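Putative oxidoreductase (Gluconobacter oxydans, PDB 3WJ7) is probably an NAD(P)-dependent oxidoreductase of the short-chain dehydrogenase/reductase family, built on a Rossmann fold. Local coordinates at residues S125-L130 with K239-G244; E164-I169 with A176-P181; S257-V262 with D326-A331; G23-A28 with D221-G226; Q149-Y154 with L299-K304. All coordinates share one frame; numbering follows the deposited sequence.

Interaction 1. Residues S125-L130 with K239-G244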
# COMPACT_ATOMS: atom_id res chain seq x y z
N SER A 125 18.93 -9.21 -11.67
CA SER A 125 18.15 -8.01 -11.42
C SER A 125 17.35 -7.76 -12.66
O SER A 125 16.83 -8.70 -13.21
CB SER A 125 19.10 -6.89 -11.10
OG SER A 125 18.56 -5.62 -11.31
N SER A 126 17.22 -6.55 -13.17
CA SER A 126 16.39 -6.44 -14.36
C SER A 126 16.57 -5.10 -14.96
O SER A 126 17.01 -4.16 -14.27
CB SER A 126 14.92 -6.68 -14.00
OG SER A 126 14.05 -6.00 -14.88
N VAL A 127 16.24 -4.96 -16.25
CA VAL A 127 16.26 -3.62 -16.82
C VAL A 127 15.29 -2.67 -16.09
O VAL A 127 15.45 -1.43 -16.20
CB VAL A 127 15.99 -3.58 -18.34
CG1 VAL A 127 17.10 -4.29 -19.07
CG2 VAL A 127 14.60 -4.15 -18.68
N ALA A 128 14.33 -3.21 -15.33
CA ALA A 128 13.39 -2.33 -14.61
C ALA A 128 14.10 -1.51 -13.53
O ALA A 128 13.64 -0.45 -13.16
CB ALA A 128 12.23 -3.12 -14.05
N ALA A 129 15.22 -1.99 -13.03
CA ALA A 129 16.08 -1.22 -12.14
C ALA A 129 16.90 -0.13 -12.81
O ALA A 129 17.61 0.62 -12.10
CB ALA A 129 17.00 -2.17 -11.38
N LEU A 130 16.87 -0.04 -14.14
CA LEU A 130 17.83 0.83 -14.83
C LEU A 130 17.21 2.14 -15.31
O LEU A 130 16.00 2.33 -15.18
CB LEU A 130 18.47 0.12 -16.01
CG LEU A 130 19.25 -1.17 -15.74
CD1 LEU A 130 20.00 -1.55 -16.98
CD2 LEU A 130 20.21 -1.07 -14.61
N LYS A 239 27.38 -4.41 -13.62
CA LYS A 239 26.07 -4.84 -14.13
C LYS A 239 26.20 -5.17 -15.59
O LYS A 239 26.93 -4.49 -16.35
CB LYS A 239 25.04 -3.69 -14.13
CG LYS A 239 24.77 -2.94 -12.84
CD LYS A 239 24.28 -1.56 -13.26
CE LYS A 239 23.35 -0.91 -12.24
NZ LYS A 239 23.64 0.55 -12.13
N TYR A 240 25.40 -6.12 -16.04
CA TYR A 240 25.35 -6.40 -17.47
C TYR A 240 23.95 -6.58 -17.93
O TYR A 240 23.25 -7.45 -17.42
CB TYR A 240 26.17 -7.66 -17.80
CG TYR A 240 27.60 -7.67 -17.30
CD1 TYR A 240 27.90 -8.04 -15.97
CD2 TYR A 240 28.66 -7.34 -18.14
CE1 TYR A 240 29.22 -8.07 -15.50
CE2 TYR A 240 29.98 -7.36 -17.69
CZ TYR A 240 30.26 -7.73 -16.38
OH TYR A 240 31.56 -7.76 -15.94
N ILE A 241 23.52 -5.76 -18.87
CA ILE A 241 22.18 -5.90 -19.50
C ILE A 241 22.13 -7.18 -20.34
O ILE A 241 23.03 -7.43 -21.13
CB ILE A 241 21.84 -4.69 -20.40
CG1 ILE A 241 21.61 -3.45 -19.54
CG2 ILE A 241 20.60 -4.96 -21.23
CD1 ILE A 241 21.90 -2.14 -20.21
N LEU A 242 21.10 -7.99 -20.18
CA LEU A 242 20.97 -9.18 -20.97
C LEU A 242 19.74 -9.04 -21.82
O LEU A 242 18.72 -9.62 -21.51
CB LEU A 242 20.90 -10.41 -20.08
CG LEU A 242 22.13 -10.82 -19.24
CD1 LEU A 242 21.90 -12.19 -18.58
CD2 LEU A 242 23.51 -10.80 -20.01
N GLY A 243 19.83 -8.25 -22.89
CA GLY A 243 18.68 -8.01 -23.78
C GLY A 243 18.74 -8.89 -25.00
O GLY A 243 19.70 -9.64 -25.16
N GLY A 244 17.73 -8.81 -25.86
CA GLY A 244 17.83 -9.34 -27.22
C GLY A 244 17.59 -8.25 -28.26
O GLY A 244 18.53 -7.78 -28.92
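Leu-130 reaches over Ile-241 with one methyl and along Lys-239 with the other, fixing the short loop that follows strand 120-124 of the Rossmann fold to strand 239-248. CD1 of Leu-130 sits 3.6 Å from CG1 of Ile-241, and the terminal CD1 of that isoleucine lies only slightly farther away. The second branch, CD2 of Leu-130, runs past the aliphatic part of Lys-239 in the opposite direction and comes within 3.9 Å of its CE. The lysine therefore meets the contact with its methylenes, while NZ makes a long, weak ion pair with Glu-162.

The two branches of Ile-241 divide the work. CG1 lies opposite the backbone carbonyl carbon (chi1 -70°) and serves Leu-130; CG2, opposite the backbone N, is left to meet CG1 of Val-127 at 4.2 Å, the two side chains crossing nearly at right angles. Phe-308 touches both Val-127 and Leu-130. No hydrogen bond passes between 125-130 and 239-244. Each is tied instead to strand 176-185, the sheet neighbour of both 120-124, which leads into the loop, and 239-248: Ser-125 pairs through its backbone with Val-179, and Tyr-240 with Ile-178 and Asn-180. The loop's own shape is set by a short 3-10 turn and by an ST turn, in which OG of Ser-126 accepts a nearly straight bond (172°) from N of Ala-128 at 2.8 Å.

Interaction 2. Residues E164-I169 with A176-P181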
# COMPACT_ATOMS: atom_id res chain seq x y z
N GLU A 164 20.39 -2.03 -2.98
CA GLU A 164 20.90 -2.77 -1.84
C GLU A 164 22.14 -3.58 -2.19
O GLU A 164 23.12 -3.57 -1.46
CB GLU A 164 19.84 -3.69 -1.28
CG GLU A 164 19.10 -3.12 -0.10
CD GLU A 164 19.77 -3.43 1.25
OE1 GLU A 164 21.02 -3.25 1.43
OE2 GLU A 164 19.01 -3.83 2.18
N VAL A 165 22.08 -4.33 -3.28
CA VAL A 165 23.21 -5.11 -3.68
C VAL A 165 24.41 -4.17 -3.90
O VAL A 165 25.51 -4.44 -3.38
CB VAL A 165 22.88 -5.99 -4.90
CG1 VAL A 165 24.14 -6.72 -5.35
CG2 VAL A 165 21.79 -6.99 -4.56
N LEU A 166 24.22 -3.07 -4.65
CA LEU A 166 25.36 -2.14 -4.86
C LEU A 166 25.93 -1.57 -3.54
O LEU A 166 27.14 -1.28 -3.47
CB LEU A 166 25.05 -0.99 -5.85
CG LEU A 166 24.73 -1.50 -7.26
CD1 LEU A 166 24.03 -0.44 -8.09
CD2 LEU A 166 25.96 -2.01 -7.98
N ARG A 167 25.09 -1.44 -2.51
CA ARG A 167 25.55 -0.90 -1.23
C ARG A 167 26.44 -1.98 -0.59
O ARG A 167 27.57 -1.72 -0.21
CB ARG A 167 24.36 -0.48 -0.33
CG ARG A 167 24.68 0.43 0.88
CD ARG A 167 23.66 0.41 2.04
NE ARG A 167 22.88 -0.83 2.17
CZ ARG A 167 23.08 -1.84 3.04
NH1 ARG A 167 24.08 -1.85 3.95
NH2 ARG A 167 22.24 -2.88 2.97
N LEU A 168 25.95 -3.21 -0.56
CA LEU A 168 26.72 -4.31 -0.02
C LEU A 168 27.98 -4.62 -0.80
O LEU A 168 28.96 -5.07 -0.23
CB LEU A 168 25.86 -5.57 0.13
CG LEU A 168 24.69 -5.44 1.11
CD1 LEU A 168 23.71 -6.58 0.91
CD2 LEU A 168 25.18 -5.43 2.55
N ILE A 169 27.99 -4.38 -2.11
CA ILE A 169 29.21 -4.58 -2.86
C ILE A 169 30.28 -3.57 -2.39
O ILE A 169 31.45 -3.93 -2.23
CB ILE A 169 28.97 -4.46 -4.38
CG1 ILE A 169 28.19 -5.67 -4.90
CG2 ILE A 169 30.28 -4.28 -5.16
CD1 ILE A 169 27.65 -5.50 -6.30
N ALA A 176 29.69 -9.83 -5.56
CA ALA A 176 28.53 -9.97 -6.47
C ALA A 176 28.74 -9.32 -7.84
O ALA A 176 29.34 -8.23 -7.97
CB ALA A 176 27.24 -9.46 -5.82
N ILE A 177 28.25 -10.02 -8.85
CA ILE A 177 28.17 -9.54 -10.21
C ILE A 177 26.69 -9.45 -10.52
O ILE A 177 25.94 -10.39 -10.23
CB ILE A 177 28.80 -10.58 -11.14
CG1 ILE A 177 30.32 -10.66 -10.91
CG2 ILE A 177 28.37 -10.37 -12.58
CD1 ILE A 177 31.04 -11.86 -11.53
N ILE A 178 26.26 -8.33 -11.12
CA ILE A 178 24.85 -8.10 -11.46
C ILE A 178 24.52 -8.23 -12.95
O ILE A 178 25.18 -7.66 -13.83
CB ILE A 178 24.38 -6.70 -11.02
CG1 ILE A 178 24.75 -6.46 -9.57
CG2 ILE A 178 22.87 -6.50 -11.30
CD1 ILE A 178 24.42 -5.05 -9.09
N VAL A 179 23.40 -8.89 -13.18
CA VAL A 179 22.84 -9.15 -14.47
C VAL A 179 21.43 -8.48 -14.49
O VAL A 179 20.71 -8.47 -13.48
CB VAL A 179 22.90 -10.68 -14.58
CG1 VAL A 179 21.62 -11.34 -15.03
CG2 VAL A 179 24.17 -11.14 -15.32
N ASN A 180 21.09 -7.86 -15.61
CA ASN A 180 19.83 -7.16 -15.83
C ASN A 180 19.16 -7.70 -17.12
O ASN A 180 19.33 -7.15 -18.20
CB ASN A 180 20.10 -5.66 -15.98
CG ASN A 180 20.81 -5.03 -14.78
OD1 ASN A 180 20.17 -4.36 -13.95
ND2 ASN A 180 22.12 -5.22 -14.69
N PRO A 181 18.42 -8.80 -17.02
CA PRO A 181 17.65 -9.30 -18.17
C PRO A 181 16.57 -8.31 -18.61
O PRO A 181 16.07 -7.55 -17.78
CB PRO A 181 16.94 -10.53 -17.61
CG PRO A 181 17.59 -10.83 -16.29
CD PRO A 181 18.14 -9.55 -15.79
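The flat peptide group of Ala-176 is approached at its carbonyl oxygen by CD1 of Ile-169, 3.6 Å from O; no side-chain ring, amide or guanidinium touches across this interface, which is otherwise aliphatic. The same CD1 also lies 4.0 Å from CB of Ala-176. With CG1 of Ile-169 opposite its carbonyl carbon (chi1 -71°), the end of the side chain is carried over the start of the strand.

Helix 153-172 and strand 176-185 form the closing half of a beta-alpha-beta crossover of the Rossmann fold, in which strands 120-124 and 176-185 run parallel as neighbours. The helix comes back at 155° to the strand direction, with the segment axes 9.5 Å apart. Ile-178 fills the gap between them: its CD1 is 3.6 Å from CD2 of Leu-166, which crosses it almost perpendicularly, 4.1 Å from CG1 of Val-165, which slides past the other way, and 4.3 Å from CD1 of Ile-169. With an alanine at Ile-169, Ala-176 would probably lose its cover and CD1 of Ile-178 one of its neighbours. CG1 of Val-165 also lies 4.2 Å from CB of Ala-176, and Tyr-123 of the adjoining strand touches the same valine.

Interaction 3. Residues S257-V262 with D326-A331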
# COMPACT_ATOMS: atom_id res chain seq x y z
N SER A 257 1.04 -12.77 -34.77
CA SER A 257 -0.07 -13.06 -35.65
C SER A 257 0.31 -13.74 -36.93
O SER A 257 -0.41 -14.63 -37.37
CB SER A 257 -0.83 -11.80 -35.96
OG SER A 257 -1.37 -11.33 -34.73
N GLN A 258 1.42 -13.30 -37.53
CA GLN A 258 1.88 -13.91 -38.77
C GLN A 258 2.36 -15.36 -38.56
O GLN A 258 1.99 -16.21 -39.34
CB GLN A 258 2.84 -13.02 -39.59
CG GLN A 258 4.33 -13.27 -39.49
CD GLN A 258 5.16 -12.05 -39.93
OE1 GLN A 258 6.33 -12.18 -40.30
NE2 GLN A 258 4.56 -10.86 -39.87
N ILE A 259 3.09 -15.62 -37.48
CA ILE A 259 3.52 -16.96 -37.10
C ILE A 259 2.33 -17.86 -36.70
O ILE A 259 2.32 -19.08 -36.98
CB ILE A 259 4.51 -16.92 -35.92
CG1 ILE A 259 5.81 -16.21 -36.28
CG2 ILE A 259 4.88 -18.33 -35.48
CD1 ILE A 259 6.48 -15.56 -35.08
N ALA A 260 1.33 -17.28 -36.04
CA ALA A 260 0.21 -18.08 -35.56
C ALA A 260 -0.88 -18.21 -36.62
O ALA A 260 -1.93 -18.79 -36.34
CB ALA A 260 -0.37 -17.47 -34.30
N GLY A 261 -0.63 -17.67 -37.82
CA GLY A 261 -1.63 -17.62 -38.91
C GLY A 261 -2.96 -16.92 -38.57
O GLY A 261 -4.03 -17.37 -38.99
N VAL A 262 -2.91 -15.80 -37.84
CA VAL A 262 -4.15 -15.14 -37.41
C VAL A 262 -4.17 -13.64 -37.78
O VAL A 262 -3.13 -13.08 -38.16
CB VAL A 262 -4.41 -15.41 -35.90
CG1 VAL A 262 -3.71 -14.39 -35.00
CG2 VAL A 262 -5.90 -15.47 -35.62
N ASP A 326 12.86 -15.66 -32.87
CA ASP A 326 13.13 -17.01 -32.42
C ASP A 326 12.42 -17.30 -31.08
O ASP A 326 11.88 -18.40 -30.87
CB ASP A 326 14.65 -17.27 -32.34
CG ASP A 326 15.32 -17.49 -33.74
OD1 ASP A 326 14.71 -17.19 -34.81
OD2 ASP A 326 16.49 -17.98 -33.76
N ALA A 327 12.44 -16.31 -30.19
CA ALA A 327 11.83 -16.49 -28.88
C ALA A 327 10.32 -16.62 -28.96
O ALA A 327 9.74 -17.46 -28.25
CB ALA A 327 12.19 -15.37 -27.93
N VAL A 328 9.72 -15.80 -29.79
CA VAL A 328 8.27 -15.78 -29.98
C VAL A 328 7.79 -17.10 -30.62
O VAL A 328 6.79 -17.68 -30.19
CB VAL A 328 7.85 -14.57 -30.87
CG1 VAL A 328 6.38 -14.64 -31.26
CG2 VAL A 328 8.18 -13.25 -30.19
N THR A 329 8.50 -17.54 -31.66
CA THR A 329 8.30 -18.83 -32.32
C THR A 329 8.29 -20.02 -31.37
O THR A 329 7.37 -20.81 -31.39
CB THR A 329 9.39 -19.06 -33.39
OG1 THR A 329 9.31 -18.02 -34.40
CG2 THR A 329 9.24 -20.43 -34.05
N ASP A 330 9.32 -20.16 -30.57
CA ASP A 330 9.38 -21.25 -29.59
C ASP A 330 8.25 -21.19 -28.55
O ASP A 330 7.61 -22.22 -28.27
CB ASP A 330 10.70 -21.26 -28.87
CG ASP A 330 11.88 -21.43 -29.80
OD1 ASP A 330 11.68 -21.81 -30.98
OD2 ASP A 330 13.01 -21.21 -29.32
N ALA A 331 7.99 -19.99 -28.01
CA ALA A 331 6.94 -19.78 -27.02
C ALA A 331 5.57 -20.22 -27.57
O ALA A 331 4.79 -20.90 -26.87
CB ALA A 331 6.91 -18.32 -26.56
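Near-staggered torsions in Ile-259 (chi1 -64°, chi2 152°) stretch its CD1 out toward Val-328 and Thr-329, joining the last turn of helix 249-259 to helix 324-337 near the end of the chain. This is helix-to-helix packing outside the central Rossmann sheet. Val-328 offers the branch opposite its backbone N, and that CG1 lies 3.9 Å from the isoleucine CD1, the two side chains meeting at a slant. The valine is buried and also rests on Leu-252, Met-255 and Val-256, so Ile-259 adds the final member to a row of residues from its helix.

The side chain of Thr-329 crosses that of Ile-259 at nearly a right angle. Its OG1 is 3.8 Å from CD1 of Ile-259, a van der Waals contact; the polar partner of this hydroxyl is the carbonyl oxygen of Arg-325, one turn earlier in its own helix. No hydrogen bond spans the two segments; on the Ile-259 side the methyl CD1 makes both close approaches. Other residues of helix 324-337 face the fold: Ala-327 and Ala-331 rest on Val-185, and Asp-330 bonds to His-219.

Directly after Ile-259 the helix stops in a Schellman motif: Gly-261 takes a positive phi of 57°, Gly-261 N makes a weak bond to Gln-258 O, and Val-262 N bonds to Ser-257 O at 2.8 Å.

Interaction 4. Residues G23-A28 with D221-G226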
# COMPACT_ATOMS: atom_id res chain seq x y z
N GLY A 23 10.83 -20.80 -11.04
CA GLY A 23 10.41 -19.81 -12.02
C GLY A 23 10.87 -20.06 -13.46
O GLY A 23 11.61 -21.01 -13.77
N PHE A 24 10.38 -19.19 -14.33
CA PHE A 24 10.63 -19.21 -15.74
C PHE A 24 12.13 -19.03 -15.99
O PHE A 24 12.75 -19.87 -16.64
CB PHE A 24 9.77 -18.11 -16.39
CG PHE A 24 9.82 -18.10 -17.89
CD1 PHE A 24 9.75 -19.30 -18.62
CD2 PHE A 24 9.91 -16.87 -18.61
CE1 PHE A 24 9.80 -19.27 -20.03
CE2 PHE A 24 9.95 -16.86 -20.01
CZ PHE A 24 9.90 -18.06 -20.72
N VAL A 25 12.72 -17.97 -15.44
CA VAL A 25 14.16 -17.74 -15.57
C VAL A 25 15.05 -18.64 -14.69
O VAL A 25 16.06 -19.18 -15.17
CB VAL A 25 14.53 -16.27 -15.29
CG1 VAL A 25 16.04 -16.13 -15.32
CG2 VAL A 25 13.83 -15.38 -16.30
N GLY A 26 14.66 -18.77 -13.43
CA GLY A 26 15.37 -19.61 -12.49
C GLY A 26 15.58 -21.02 -13.03
O GLY A 26 16.70 -21.59 -12.97
N SER A 27 14.52 -21.60 -13.59
CA SER A 27 14.75 -22.97 -14.04
C SER A 27 15.56 -23.02 -15.31
O SER A 27 16.31 -23.97 -15.54
CB SER A 27 13.48 -23.80 -14.12
OG SER A 27 12.74 -23.45 -15.24
N ALA A 28 15.44 -22.01 -16.15
CA ALA A 28 16.23 -22.10 -17.35
C ALA A 28 17.71 -21.87 -17.00
O ALA A 28 18.59 -22.51 -17.59
CB ALA A 28 15.74 -21.13 -18.39
N ASP A 221 16.35 -18.58 -22.85
CA ASP A 221 17.59 -19.41 -22.85
C ASP A 221 18.84 -18.56 -23.03
O ASP A 221 19.92 -18.94 -22.64
CB ASP A 221 17.50 -20.52 -23.90
CG ASP A 221 16.49 -21.62 -23.49
OD1 ASP A 221 16.39 -21.89 -22.28
OD2 ASP A 221 15.80 -22.22 -24.35
N ASP A 222 18.66 -17.38 -23.58
CA ASP A 222 19.76 -16.47 -23.74
C ASP A 222 20.03 -15.75 -22.46
O ASP A 222 21.19 -15.51 -22.16
CB ASP A 222 19.53 -15.50 -24.88
CG ASP A 222 19.68 -16.16 -26.21
OD1 ASP A 222 20.41 -17.16 -26.28
OD2 ASP A 222 19.03 -15.73 -27.17
N VAL A 223 18.97 -15.40 -21.72
CA VAL A 223 19.12 -14.89 -20.38
C VAL A 223 19.92 -15.89 -19.55
O VAL A 223 20.88 -15.52 -18.85
CB VAL A 223 17.75 -14.72 -19.70
CG1 VAL A 223 17.89 -14.43 -18.21
CG2 VAL A 223 16.98 -13.62 -20.40
N ALA A 224 19.49 -17.15 -19.64
CA ALA A 224 20.08 -18.22 -18.87
C ALA A 224 21.57 -18.35 -19.16
O ALA A 224 22.41 -18.39 -18.25
CB ALA A 224 19.35 -19.55 -19.13
N GLU A 225 21.90 -18.38 -20.44
CA GLU A 225 23.27 -18.59 -20.86
C GLU A 225 24.06 -17.39 -20.34
O GLU A 225 25.17 -17.55 -19.77
CB GLU A 225 23.31 -18.72 -22.40
CG GLU A 225 24.69 -18.56 -23.06
CD GLU A 225 25.74 -19.66 -22.75
OE1 GLU A 225 25.40 -20.75 -22.19
OE2 GLU A 225 26.92 -19.42 -23.10
N GLY A 226 23.50 -16.20 -20.51
CA GLY A 226 24.17 -14.98 -20.07
C GLY A 226 24.52 -14.99 -18.59
O GLY A 226 25.53 -14.40 -18.19
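Apolar packing comes first: CG1 of Val-25 meets CG1 of Val-223 at 3.8 Å, each being the branch opposite its own backbone N, and the side chains cross at about a right angle. Almost a turn on from Val-25, CB of Ala-28 lies 4.0 Å from CB of Ala-224, the residue next to Val-223. These methyls let the helices come close: the segment axes pass at 8.8 Å, crossing at -56°.

Contacts between apolar and polar atoms make up the second kind. CB of Ala-224 sits 3.4 Å from the carbonyl oxygen of Ala-28, and OD1 of Asp-221 swings back to within 4.0 Å of CB of Ala-28. Neither is a hydrogen bond.

Hydrogen bonds act within 23-28. Gly-23, at the N-cap of helix 24-35, and Gly-26 belong to the TGxxGxxG dinucleotide-binding motif of extended SDR enzymes. The oxygen of Gly-23 accepts from Ser-27 N and also from Ser-27 OG, at 3.1 Å and nearly in line with the carbonyl (161°).

Salt bridges involve residues outside the two segments: Asp-222 pairs with Arg-322, and Glu-225 with Arg-36, which ties helix 220-233 to the end of helix 24-35. Between 23-28 and 221-226 themselves the contact is van der Waals, with small apolar groups at the crossing and charges paired at its margins.

Interaction 5. Residues Q149-Y154 with L299-K304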
# COMPACT_ATOMS: atom_id res chain seq x y z
N GLN A 149 12.24 9.16 -10.55
CA GLN A 149 11.62 8.85 -11.83
C GLN A 149 11.12 7.42 -12.00
O GLN A 149 10.80 7.03 -13.11
CB GLN A 149 12.46 9.31 -13.01
CG GLN A 149 13.97 9.25 -12.87
CD GLN A 149 14.62 9.83 -14.10
OE1 GLN A 149 15.57 9.26 -14.65
NE2 GLN A 149 14.09 10.96 -14.57
N VAL A 150 11.02 6.65 -10.92
CA VAL A 150 10.51 5.29 -11.07
C VAL A 150 9.01 5.25 -10.80
O VAL A 150 8.53 5.92 -9.92
CB VAL A 150 11.31 4.31 -10.21
CG1 VAL A 150 10.45 3.13 -9.83
CG2 VAL A 150 12.56 3.89 -10.96
N ILE A 151 8.27 4.49 -11.60
CA ILE A 151 6.85 4.76 -11.72
C ILE A 151 5.93 3.80 -10.97
O ILE A 151 4.92 4.26 -10.33
CB ILE A 151 6.45 5.06 -13.21
CG1 ILE A 151 6.54 6.57 -13.45
CG2 ILE A 151 5.06 4.58 -13.60
CD1 ILE A 151 6.46 7.46 -12.20
N GLY A 152 6.25 2.49 -10.99
CA GLY A 152 5.39 1.54 -10.27
C GLY A 152 6.12 0.77 -9.18
O GLY A 152 7.34 0.88 -9.00
N ILE A 153 5.36 -0.04 -8.46
CA ILE A 153 5.92 -0.74 -7.37
C ILE A 153 6.82 -1.83 -7.92
O ILE A 153 7.87 -2.06 -7.37
CB ILE A 153 4.82 -1.23 -6.38
CG1 ILE A 153 4.36 -0.03 -5.54
CG2 ILE A 153 5.40 -2.21 -5.37
CD1 ILE A 153 2.95 -0.09 -4.96
N TYR A 154 6.47 -2.45 -9.05
CA TYR A 154 7.31 -3.48 -9.62
C TYR A 154 8.70 -2.94 -9.90
O TYR A 154 9.68 -3.55 -9.53
CB TYR A 154 6.73 -4.14 -10.91
CG TYR A 154 7.79 -5.03 -11.61
CD1 TYR A 154 8.20 -6.25 -11.04
CD2 TYR A 154 8.44 -4.60 -12.79
CE1 TYR A 154 9.20 -7.03 -11.62
CE2 TYR A 154 9.42 -5.38 -13.38
CZ TYR A 154 9.80 -6.59 -12.80
OH TYR A 154 10.77 -7.38 -13.41
N LEU A 299 2.38 9.52 -16.73
CA LEU A 299 2.34 9.22 -18.12
C LEU A 299 3.62 9.62 -18.88
O LEU A 299 4.04 8.91 -19.78
CB LEU A 299 1.12 9.89 -18.73
CG LEU A 299 0.80 9.53 -20.17
CD1 LEU A 299 0.45 8.05 -20.36
CD2 LEU A 299 -0.33 10.40 -20.66
N ALA A 300 4.25 10.72 -18.49
CA ALA A 300 5.42 11.21 -19.22
C ALA A 300 6.63 10.33 -19.00
O ALA A 300 7.52 10.30 -19.82
CB ALA A 300 5.73 12.67 -18.88
N MET A 301 6.65 9.58 -17.91
CA MET A 301 7.72 8.62 -17.68
C MET A 301 7.47 7.32 -18.42
O MET A 301 8.36 6.78 -19.09
CB MET A 301 7.84 8.28 -16.18
CG MET A 301 8.04 9.47 -15.24
SD MET A 301 9.56 10.41 -15.55
CE MET A 301 10.75 9.09 -15.80
N SER A 302 6.25 6.81 -18.29
CA SER A 302 5.89 5.54 -18.89
C SER A 302 5.80 5.61 -20.41
O SER A 302 5.82 4.58 -21.08
CB SER A 302 4.57 5.07 -18.29
OG SER A 302 3.62 6.11 -18.35
N LYS A 303 5.70 6.82 -20.93
CA LYS A 303 5.78 7.11 -22.36
C LYS A 303 7.12 6.69 -22.95
O LYS A 303 7.20 6.41 -24.14
CB LYS A 303 5.67 8.64 -22.63
CG LYS A 303 4.38 9.15 -23.26
CD LYS A 303 4.44 10.67 -23.43
CE LYS A 303 3.11 11.29 -23.90
NZ LYS A 303 2.92 11.29 -25.39
N LYS A 304 8.18 6.71 -22.14
CA LYS A 304 9.53 6.48 -22.67
C LYS A 304 9.64 5.05 -23.13
O LYS A 304 9.03 4.17 -22.55
CB LYS A 304 10.62 6.77 -21.62
CG LYS A 304 10.65 8.20 -21.04
CD LYS A 304 11.81 8.30 -20.07
CE LYS A 304 11.47 9.12 -18.85
NZ LYS A 304 12.10 10.46 -18.92
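The chain at Gln-149 passes Met-301 with 7.0 Å between their CA atoms: an irregular stretch, 149-152, leads to Gly-152 at the N-cap of helix 153-172, while Met-301 lies in helix 296-302. There Lys-303 N bonds to Leu-299 O. The contact lies on the approach to the helix whose first turn carries Tyr-154, the tyrosine of the Tyr-x-x-x-Lys signature of SDR enzymes.

Met-301 makes the close contacts of 299-304. Its chain is folded at chi2 and chi3 (-61° and -43°), curling the thioether back so that different atoms serve different partners. CB near its root lies 3.5 Å from CG1 of Ile-151, whose side chain runs aslant to it, and the next carbon, CG, is 3.7 Å from the same CG1. Two other subunits close in on Ile-151: Gly-289 of the second and Trp-91 of the third. The methionine turns across Gln-149: the tip, CE, lies 3.3 Å from CB of Gln-149, with SD behind it at 4.0 Å. Replacing Met-301 by an alanine would probably strip CG from Ile-151 and leave CB of Gln-149 without its methionine neighbour. CE of Met-301 also approaches NE2 of Gln-149, at 4.0 Å.

Overall arrangement
Interactions 1, 2 and 4 form one continuous block in the Rossmann part. Interactions 1 and 2, centres 11 Å apart, share a sheet and are joined by backbone bonds, Ser-125 N to Val-179 O at 2.6 Å among them. Interaction 4 packs against both: Leu-242 CD1 is 3.5 Å from Val-223 O, and Pro-181 touches Val-223. Val-25 there lies about 5 Å from a bound mercury ion. Interaction 5 meets interaction 1 where Tyr-154 CE2 reaches Ala-128 CB at 3.7 Å, bringing together the loop and tyrosine expected to line an SDR active site. Interaction 3 stands apart, its centre about 34 Å from that of interaction 2, although its helix 249-259 directly continues strand 239-248.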